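Local coordinates for protein endo-polygalacturonase (PDB 1BHE) that cleaves the alpha-1,4-galacturonosyl links of polygalacturonic acid by hydrolysis and takes part in the maceration and soft-rotting of plant tissue, at residues T163-S168 with A187-I192; D183-W188 with K210-A215; I214-I219 with I242-F247. One frame throughout, in Å; residues are numbered along the deposited sequence.

Contact 1. Residues T163-S168 with A187-I192; sequences TLYNVS and AWKTTI
T191 N gives its hydrogen to V167 O at 2.8 Å, and the bond is nearly straight (177°). Two more firm backbone bonds follow on the other side of the corner: W188 N to L164 O at 2.9 Å, and N166 N to W188 O at 3.0 Å. Both chains turn at the same level, N166 beside K189, so the two parallel ladders meet at an angle. V167 N reaches K189 O there by a longer, bent bond.

On the inner face the CB atoms of L164 and A187 meet at 4.1 Å. The L164 side chain crosses that of T190 at about a right angle, its CD1 lying against T190 OG1 and CG2. On the outer face Y165 and W188 run side by side. Y165 turns its edge to the W188 indole in an offset edge-to-face pair, with planes at 62°. N166 CB sits over the centre of one Y165 ring face. E8 holds Y165 OH by a hydrogen bond and K189 NZ by a salt bridge.

Matched corners on successive parallel strands are characteristic of the right-handed parallel beta-helix of glycosyl hydrolase family 28.

Contact 2. Residues D183-W188 with K210-A215; sequences DGFTAW and KNITIA
F185 lays its CB against CD1 of I212 at 3.7 Å, and the two side chains cross obliquely. I212 CG2 lies in the plane of the ring, at the edge beside F185 CD2. F179 meets the F185 ring from a strand of another face of the coil, so this side of the sheet is turned to the interior. A187 and I214 continue the same row.

On the face of D183, T186 and T213, the D183 side chain lies beside that of N211, which leans across from the next strand. N211 ND2 donates to D183 OD1 at 2.8 Å, almost straight at 178°. The acceptor lies in the amide plane, but the donor comes from above the carboxylate plane. N211 OD1 is taken by S3 and N239, so both ends of the amide are held. T186 OG1 bonds to R4 and T213 OG1 to D2, which ties the N-terminal segment to this face. Farther along, A215 CB lies over one face of the W188 indole, toward its rim.

From F185 on the ladder is regular. F185 O accepts from T213 N at 2.8 Å, and A187 N donates to T213 O. The level of G184 and N211 is irregular. At the backbone conformation of G184 a CB would be jammed against the carbonyl O of D183, which calls for glycine. The strand axes are 4.7 Å apart and only 5° from parallel, the spacing of neighbouring coils in a parallel beta-helix.

Contact 3. Residues I214-I219 with I242-F247; sequences IAYSNI and ILHNDF
N245 grips the facing chain with both ends of its amide. ND2 donates to I214 O at 3.1 Å, and OD1 accepts from S217 N at 2.9 Å. The first bond is almost straight at hydrogen (178°), although ND2 lies above the plane of the carbonyl. I214 O also accepts from L243 N, so two donors share it. N245 CG stands anti to its own carbonyl carbon (chi1 -64°), and this places CG close to both I214 O and S217 N.

S217 OG donates to A215 O, and it also bonds to T190 N of the preceding coil. From S217 on the backbone bonds resume, with D246 N on S217 O at 3.0 Å and I219 N on D246 O. A water donates to both S217 O and D246 OD2.

Outside the turn, Y216 and H244 lie side by side. Their rings are 25° from parallel but slid apart. H244 CB sits over one face of the Y216 ring, 3.8 Å from its centroid, while CD2 approaches Y216 OH. H244 ND1 is bound to D269, and W188 meets the Y216 ring.

Inside, I214 CD1 touches I242 CD1 at 3.7 Å. I219 CD1 lies 3.8 Å from F247 CE1. V226 touches I214, I219 and F247, and the F247 side chain is about 9 Å from that of H251, an inferred active-site residue.

The chemistry implies that a buried side-chain amide bridges the break in this ladder. N245 binds a carbonyl before the turn and an N-H within it, and so pins the corner between two faces of the beta-helix.

How the contacts relate
The three contacts lie side by side on successive coils of the beta-helix, with centres 10 to 12 Å apart. Contact 1 pairs strands 162-165 and 167-170 with strand 183-193. Contact 2 pairs the first half of 183-193 with strand 210-215, sharing A187 and W188 with contact 1. Contact 3 shares I214 and A215 with contact 2 and goes on to strands 237-243 and 245-247. Contacts 1 and 3 also touch directly, through a probable bond from I192 N to N218 O. Each coil adds one parallel strand to each sheet. Contact 3 comes nearest the annotated active-site residues; the other two lie away from them.

Contact 1. Residues T163-S168 with A187-I192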
loop_
_atom_site.group_PDB
_atom_site.type_symbol
_atom_site.label_atom_id
_atom_site.label_comp_id
_atom_site.label_asym_id
_atom_site.label_seq_id
_atom_site.Cartn_x
_atom_site.Cartn_y
_atom_site.Cartn_z
ATOM N N THR A 163 -9.786 -6.531 8.212
ATOM C CA THR A 163 -10.645 -6.126 7.106
ATOM C C THR A 163 -10.605 -4.614 6.882
ATOM O O THR A 163 -10.691 -3.854 7.840
ATOM C CB THR A 163 -12.120 -6.515 7.389
ATOM O OG1 THR A 163 -12.220 -7.940 7.471
ATOM C CG2 THR A 163 -13.042 -6.008 6.282
ATOM N N LEU A 164 -10.501 -4.194 5.636
ATOM C CA LEU A 164 -10.544 -2.798 5.222
ATOM C C LEU A 164 -11.666 -2.722 4.169
ATOM O O LEU A 164 -11.465 -3.276 3.085
ATOM C CB LEU A 164 -9.247 -2.383 4.552
ATOM C CG LEU A 164 -8.574 -1.048 4.792
ATOM C CD1 LEU A 164 -7.806 -0.583 3.554
ATOM C CD2 LEU A 164 -9.484 0.049 5.312
ATOM N N TYR A 165 -12.804 -2.117 4.498
ATOM C CA TYR A 165 -13.927 -2.181 3.567
ATOM C C TYR A 165 -14.699 -0.901 3.306
ATOM O O TYR A 165 -15.043 -0.194 4.252
ATOM C CB TYR A 165 -14.928 -3.183 4.187
ATOM C CG TYR A 165 -16.216 -3.367 3.413
ATOM C CD1 TYR A 165 -16.230 -3.874 2.126
ATOM C CD2 TYR A 165 -17.432 -3.034 4.009
ATOM C CE1 TYR A 165 -17.423 -4.046 1.437
ATOM C CE2 TYR A 165 -18.627 -3.211 3.333
ATOM C CZ TYR A 165 -18.612 -3.710 2.047
ATOM O OH TYR A 165 -19.808 -3.881 1.371
ATOM N N ASN A 166 -15.059 -0.700 2.035
ATOM C CA ASN A 166 -15.970 0.390 1.670
ATOM C C ASN A 166 -15.552 1.697 2.308
ATOM O O ASN A 166 -16.351 2.303 3.011
ATOM C CB ASN A 166 -17.358 -0.063 2.146
ATOM C CG ASN A 166 -18.523 0.800 1.711
ATOM O OD1 ASN A 166 -18.466 1.450 0.671
ATOM N ND2 ASN A 166 -19.576 0.821 2.528
ATOM N N VAL A 167 -14.327 2.156 2.091
ATOM C CA VAL A 167 -13.829 3.373 2.729
ATOM C C VAL A 167 -12.862 4.140 1.851
ATOM O O VAL A 167 -12.216 3.562 0.973
ATOM C CB VAL A 167 -13.164 2.919 4.057
ATOM C CG1 VAL A 167 -11.969 2.006 3.774
ATOM C CG2 VAL A 167 -12.746 4.089 4.924
ATOM N N SER A 168 -12.738 5.453 2.056
ATOM C CA SER A 168 -11.819 6.267 1.273
ATOM C C SER A 168 -10.641 6.719 2.146
ATOM O O SER A 168 -10.816 7.124 3.287
ATOM C CB SER A 168 -12.467 7.509 0.656
ATOM O OG SER A 168 -13.508 7.154 -0.248
ATOM N N ALA A 187 -8.846 -6.137 1.609
ATOM C CA ALA A 187 -9.204 -4.755 1.294
ATOM C C ALA A 187 -10.227 -4.869 0.147
ATOM O O ALA A 187 -9.924 -5.499 -0.865
ATOM C CB ALA A 187 -8.021 -3.909 0.895
ATOM N N TRP A 188 -11.436 -4.387 0.365
ATOM C CA TRP A 188 -12.516 -4.546 -0.621
ATOM C C TRP A 188 -13.287 -3.241 -0.727
ATOM O O TRP A 188 -13.622 -2.642 0.293
ATOM C CB TRP A 188 -13.410 -5.682 -0.151
ATOM C CG TRP A 188 -14.468 -6.171 -1.086
ATOM C CD1 TRP A 188 -15.450 -5.448 -1.698
ATOM C CD2 TRP A 188 -14.661 -7.535 -1.495
ATOM N NE1 TRP A 188 -16.237 -6.272 -2.469
ATOM C CE2 TRP A 188 -15.771 -7.560 -2.359
ATOM C CE3 TRP A 188 -14.001 -8.735 -1.203
ATOM C CZ2 TRP A 188 -16.229 -8.738 -2.944
ATOM C CZ3 TRP A 188 -14.456 -9.902 -1.785
ATOM C CH2 TRP A 188 -15.569 -9.896 -2.643
ATOM N N LYS A 189 -13.475 -2.726 -1.938
ATOM C CA LYS A 189 -14.122 -1.425 -2.109
ATOM C C LYS A 189 -13.363 -0.338 -1.358
ATOM O O LYS A 189 -13.940 0.561 -0.760
ATOM C CB LYS A 189 -15.601 -1.475 -1.720
ATOM C CG LYS A 189 -16.463 -1.989 -2.877
ATOM C CD LYS A 189 -17.872 -2.345 -2.427
ATOM C CE LYS A 189 -18.726 -2.808 -3.610
ATOM N NZ LYS A 189 -20.031 -3.370 -3.132
ATOM N N THR A 190 -12.032 -0.396 -1.415
ATOM C CA THR A 190 -11.183 0.594 -0.768
ATOM C C THR A 190 -10.810 1.629 -1.826
ATOM O O THR A 190 -10.364 1.246 -2.909
ATOM C CB THR A 190 -9.907 -0.025 -0.174
ATOM O OG1 THR A 190 -10.248 -0.838 0.958
ATOM C CG2 THR A 190 -8.933 1.045 0.296
ATOM N N THR A 191 -11.038 2.901 -1.523
ATOM C CA THR A 191 -10.642 3.958 -2.454
ATOM C C THR A 191 -9.440 4.692 -1.874
ATOM O O THR A 191 -9.497 5.097 -0.716
ATOM C CB THR A 191 -11.794 4.948 -2.722
ATOM O OG1 THR A 191 -12.824 4.224 -3.411
ATOM C CG2 THR A 191 -11.341 6.109 -3.596
ATOM N N ILE A 192 -8.370 4.822 -2.645
ATOM C CA ILE A 192 -7.182 5.553 -2.220
ATOM C C ILE A 192 -6.951 6.687 -3.227
ATOM O O ILE A 192 -6.886 6.423 -4.433
ATOM C CB ILE A 192 -5.925 4.673 -2.121
ATOM C CG1 ILE A 192 -5.958 3.858 -0.823
ATOM C CG2 ILE A 192 -4.627 5.481 -2.161
ATOM C CD1 ILE A 192 -5.076 2.625 -0.858
#

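Contact 2. Residues D183-W188 with K210-A215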
loop_
_atom_site.group_PDB
_atom_site.type_symbol
_atom_site.label_atom_id
_atom_site.label_comp_id
_atom_site.label_asym_id
_atom_site.label_seq_id
_atom_site.Cartn_x
_atom_site.Cartn_y
_atom_site.Cartn_z
ATOM N N ASP A 183 -1.241 -12.541 8.798
ATOM C CA ASP A 183 -1.904 -13.567 7.999
ATOM C C ASP A 183 -3.392 -13.267 7.858
ATOM O O ASP A 183 -4.131 -13.376 8.834
ATOM C CB ASP A 183 -1.685 -14.904 8.702
ATOM C CG ASP A 183 -2.261 -16.122 8.027
ATOM O OD1 ASP A 183 -3.155 -16.027 7.160
ATOM O OD2 ASP A 183 -1.809 -17.237 8.392
ATOM N N GLY A 184 -3.817 -12.916 6.649
ATOM C CA GLY A 184 -5.251 -12.664 6.443
ATOM C C GLY A 184 -5.533 -11.168 6.441
ATOM O O GLY A 184 -5.633 -10.539 7.491
ATOM N N PHE A 185 -5.618 -10.594 5.248
ATOM C CA PHE A 185 -5.927 -9.178 5.088
ATOM C C PHE A 185 -6.800 -9.049 3.841
ATOM O O PHE A 185 -6.413 -9.535 2.782
ATOM C CB PHE A 185 -4.678 -8.311 4.939
ATOM C CG PHE A 185 -4.943 -6.886 4.542
ATOM C CD1 PHE A 185 -5.387 -5.961 5.474
ATOM C CD2 PHE A 185 -4.759 -6.469 3.237
ATOM C CE1 PHE A 185 -5.629 -4.647 5.115
ATOM C CE2 PHE A 185 -5.002 -5.156 2.873
ATOM C CZ PHE A 185 -5.433 -4.234 3.808
ATOM N N THR A 186 -7.946 -8.414 4.005
ATOM C CA THR A 186 -8.859 -8.204 2.884
ATOM C C THR A 186 -9.174 -6.711 2.760
ATOM O O THR A 186 -9.702 -6.123 3.705
ATOM C CB THR A 186 -10.174 -8.977 3.079
ATOM O OG1 THR A 186 -9.912 -10.389 3.038
ATOM C CG2 THR A 186 -11.199 -8.660 1.990
ATOM N N ALA A 187 -8.846 -6.137 1.609
ATOM C CA ALA A 187 -9.204 -4.755 1.294
ATOM C C ALA A 187 -10.227 -4.869 0.147
ATOM O O ALA A 187 -9.924 -5.499 -0.865
ATOM C CB ALA A 187 -8.021 -3.909 0.895
ATOM N N TRP A 188 -11.436 -4.387 0.365
ATOM C CA TRP A 188 -12.516 -4.546 -0.621
ATOM C C TRP A 188 -13.287 -3.241 -0.727
ATOM O O TRP A 188 -13.622 -2.642 0.293
ATOM C CB TRP A 188 -13.410 -5.682 -0.151
ATOM C CG TRP A 188 -14.468 -6.171 -1.086
ATOM C CD1 TRP A 188 -15.450 -5.448 -1.698
ATOM C CD2 TRP A 188 -14.661 -7.535 -1.495
ATOM N NE1 TRP A 188 -16.237 -6.272 -2.469
ATOM C CE2 TRP A 188 -15.771 -7.560 -2.359
ATOM C CE3 TRP A 188 -14.001 -8.735 -1.203
ATOM C CZ2 TRP A 188 -16.229 -8.738 -2.944
ATOM C CZ3 TRP A 188 -14.456 -9.902 -1.785
ATOM C CH2 TRP A 188 -15.569 -9.896 -2.643
ATOM N N LYS A 210 1.011 -13.267 4.747
ATOM C CA LYS A 210 0.361 -14.216 3.855
ATOM C C LYS A 210 -1.154 -13.988 3.838
ATOM O O LYS A 210 -1.704 -13.342 4.718
ATOM C CB LYS A 210 0.632 -15.677 4.181
ATOM C CG LYS A 210 0.981 -16.037 5.602
ATOM C CD LYS A 210 1.888 -17.252 5.725
ATOM C CE LYS A 210 3.145 -17.201 4.889
ATOM N NZ LYS A 210 4.421 -17.064 5.642
ATOM N N ASN A 211 -1.773 -14.567 2.826
ATOM C CA ASN A 211 -3.212 -14.572 2.618
ATOM C C ASN A 211 -3.827 -13.184 2.554
ATOM O O ASN A 211 -4.495 -12.690 3.454
ATOM C CB ASN A 211 -3.873 -15.455 3.692
ATOM C CG ASN A 211 -3.353 -16.888 3.590
ATOM O OD1 ASN A 211 -3.283 -17.449 2.493
ATOM N ND2 ASN A 211 -2.975 -17.476 4.717
ATOM N N ILE A 212 -3.618 -12.544 1.405
ATOM C CA ILE A 212 -4.063 -11.198 1.110
ATOM C C ILE A 212 -5.017 -11.113 -0.080
ATOM O O ILE A 212 -4.721 -11.662 -1.143
ATOM C CB ILE A 212 -2.853 -10.311 0.713
ATOM C CG1 ILE A 212 -1.681 -10.441 1.683
ATOM C CG2 ILE A 212 -3.290 -8.858 0.558
ATOM C CD1 ILE A 212 -1.970 -10.082 3.117
ATOM N N THR A 213 -6.092 -10.347 0.073
ATOM C CA THR A 213 -7.002 -10.095 -1.037
ATOM C C THR A 213 -7.223 -8.590 -1.183
ATOM O O THR A 213 -7.589 -7.927 -0.217
ATOM C CB THR A 213 -8.376 -10.765 -0.874
ATOM O OG1 THR A 213 -8.228 -12.181 -1.033
ATOM C CG2 THR A 213 -9.383 -10.280 -1.910
ATOM N N ILE A 214 -6.988 -8.071 -2.383
ATOM C CA ILE A 214 -7.299 -6.665 -2.680
ATOM C C ILE A 214 -8.295 -6.720 -3.851
ATOM O O ILE A 214 -7.917 -7.192 -4.925
ATOM C CB ILE A 214 -6.079 -5.808 -3.001
ATOM C CG1 ILE A 214 -5.100 -5.743 -1.821
ATOM C CG2 ILE A 214 -6.529 -4.398 -3.390
ATOM C CD1 ILE A 214 -3.759 -5.110 -2.122
ATOM N N ALA A 215 -9.554 -6.361 -3.615
ATOM C CA ALA A 215 -10.565 -6.488 -4.663
ATOM C C ALA A 215 -11.558 -5.345 -4.729
ATOM O O ALA A 215 -11.844 -4.648 -3.755
ATOM C CB ALA A 215 -11.343 -7.793 -4.450
#

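Contact 3. Residues I214-I219 with I242-F247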
loop_
_atom_site.group_PDB
_atom_site.type_symbol
_atom_site.label_atom_id
_atom_site.label_comp_id
_atom_site.label_asym_id
_atom_site.label_seq_id
_atom_site.Cartn_x
_atom_site.Cartn_y
_atom_site.Cartn_z
ATOM N N ILE A 214 -6.988 -8.071 -2.383
ATOM C CA ILE A 214 -7.299 -6.665 -2.680
ATOM C C ILE A 214 -8.295 -6.720 -3.851
ATOM O O ILE A 214 -7.917 -7.192 -4.925
ATOM C CB ILE A 214 -6.079 -5.808 -3.001
ATOM C CG1 ILE A 214 -5.100 -5.743 -1.821
ATOM C CG2 ILE A 214 -6.529 -4.398 -3.390
ATOM C CD1 ILE A 214 -3.759 -5.110 -2.122
ATOM N N ALA A 215 -9.554 -6.361 -3.615
ATOM C CA ALA A 215 -10.565 -6.488 -4.663
ATOM C C ALA A 215 -11.558 -5.345 -4.729
ATOM O O ALA A 215 -11.844 -4.648 -3.755
ATOM C CB ALA A 215 -11.343 -7.793 -4.450
ATOM N N TYR A 216 -12.062 -5.084 -5.940
ATOM C CA TYR A 216 -13.049 -4.039 -6.184
ATOM C C TYR A 216 -12.645 -2.695 -5.602
ATOM O O TYR A 216 -13.474 -1.957 -5.063
ATOM C CB TYR A 216 -14.408 -4.497 -5.631
ATOM C CG TYR A 216 -14.925 -5.721 -6.364
ATOM C CD1 TYR A 216 -15.447 -5.613 -7.643
ATOM C CD2 TYR A 216 -14.862 -6.979 -5.776
ATOM C CE1 TYR A 216 -15.904 -6.738 -8.322
ATOM C CE2 TYR A 216 -15.308 -8.103 -6.446
ATOM C CZ TYR A 216 -15.838 -7.972 -7.713
ATOM O OH TYR A 216 -16.284 -9.092 -8.379
ATOM N N SER A 217 -11.368 -2.360 -5.712
ATOM C CA SER A 217 -10.822 -1.136 -5.153
ATOM C C SER A 217 -10.296 -0.210 -6.238
ATOM O O SER A 217 -10.140 -0.588 -7.398
ATOM C CB SER A 217 -9.743 -1.496 -4.122
ATOM O OG SER A 217 -10.326 -2.194 -3.028
ATOM N N ASN A 218 -10.062 1.032 -5.851
ATOM C CA ASN A 218 -9.625 2.084 -6.772
ATOM C C ASN A 218 -8.440 2.811 -6.157
ATOM O O ASN A 218 -8.600 3.460 -5.119
ATOM C CB ASN A 218 -10.811 3.032 -6.985
ATOM C CG ASN A 218 -10.561 3.932 -8.182
ATOM O OD1 ASN A 218 -9.527 4.596 -8.205
ATOM N ND2 ASN A 218 -11.475 3.909 -9.145
ATOM N N ILE A 219 -7.253 2.638 -6.732
ATOM C CA ILE A 219 -6.052 3.229 -6.139
ATOM C C ILE A 219 -5.331 4.197 -7.062
ATOM O O ILE A 219 -4.837 3.824 -8.123
ATOM C CB ILE A 219 -5.073 2.125 -5.683
ATOM C CG1 ILE A 219 -5.730 1.185 -4.662
ATOM C CG2 ILE A 219 -3.811 2.726 -5.074
ATOM C CD1 ILE A 219 -4.909 -0.043 -4.324
ATOM N N ILE A 242 -5.206 -10.192 -6.249
ATOM C CA ILE A 242 -5.451 -8.805 -6.635
ATOM C C ILE A 242 -6.490 -8.862 -7.764
ATOM O O ILE A 242 -6.150 -9.110 -8.918
ATOM C CB ILE A 242 -4.184 -8.105 -7.137
ATOM C CG1 ILE A 242 -3.027 -8.215 -6.144
ATOM C CG2 ILE A 242 -4.453 -6.639 -7.477
ATOM C CD1 ILE A 242 -3.268 -7.607 -4.781
ATOM N N LEU A 243 -7.767 -8.746 -7.414
ATOM C CA LEU A 243 -8.856 -8.928 -8.353
ATOM C C LEU A 243 -9.838 -7.784 -8.525
ATOM O O LEU A 243 -10.428 -7.276 -7.573
ATOM C CB LEU A 243 -9.679 -10.149 -7.871
ATOM C CG LEU A 243 -8.919 -11.422 -7.490
ATOM C CD1 LEU A 243 -9.788 -12.375 -6.680
ATOM C CD2 LEU A 243 -8.377 -12.122 -8.730
ATOM N N HIS A 244 -10.226 -7.532 -9.784
ATOM C CA HIS A 244 -11.266 -6.574 -10.134
ATOM C C HIS A 244 -10.976 -5.178 -9.595
ATOM O O HIS A 244 -11.747 -4.606 -8.823
ATOM C CB HIS A 244 -12.641 -7.054 -9.642
ATOM C CG HIS A 244 -12.912 -8.503 -9.933
ATOM N ND1 HIS A 244 -12.930 -9.007 -11.217
ATOM C CD2 HIS A 244 -13.103 -9.553 -9.098
ATOM C CE1 HIS A 244 -13.162 -10.311 -11.157
ATOM N NE2 HIS A 244 -13.266 -10.669 -9.888
ATOM N N ASN A 245 -9.833 -4.622 -9.989
ATOM C CA ASN A 245 -9.421 -3.308 -9.515
ATOM C C ASN A 245 -9.171 -2.299 -10.630
ATOM O O ASN A 245 -8.983 -2.640 -11.796
ATOM C CB ASN A 245 -8.127 -3.444 -8.694
ATOM C CG ASN A 245 -8.320 -4.263 -7.429
ATOM O OD1 ASN A 245 -9.032 -3.853 -6.514
ATOM N ND2 ASN A 245 -7.674 -5.425 -7.407
ATOM N N ASP A 246 -9.121 -1.035 -10.226
ATOM C CA ASP A 246 -8.837 0.084 -11.109
ATOM C C ASP A 246 -7.691 0.910 -10.521
ATOM O O ASP A 246 -7.819 1.371 -9.379
ATOM C CB ASP A 246 -10.041 1.015 -11.266
ATOM C CG ASP A 246 -11.150 0.431 -12.116
ATOM O OD1 ASP A 246 -11.043 0.496 -13.359
ATOM O OD2 ASP A 246 -12.127 -0.098 -11.546
ATOM N N PHE A 247 -6.585 1.043 -11.232
ATOM C CA PHE A 247 -5.461 1.830 -10.723
ATOM C C PHE A 247 -5.271 3.078 -11.597
ATOM O O PHE A 247 -5.357 3.029 -12.829
ATOM C CB PHE A 247 -4.173 1.039 -10.647
ATOM C CG PHE A 247 -4.013 -0.051 -9.635
ATOM C CD1 PHE A 247 -4.999 -0.405 -8.735
ATOM C CD2 PHE A 247 -2.812 -0.751 -9.580
ATOM C CE1 PHE A 247 -4.831 -1.418 -7.817
ATOM C CE2 PHE A 247 -2.618 -1.766 -8.661
ATOM C CZ PHE A 247 -3.628 -2.101 -7.783
HETATM O O HOH W 1 -12.559 -0.946 -8.876
#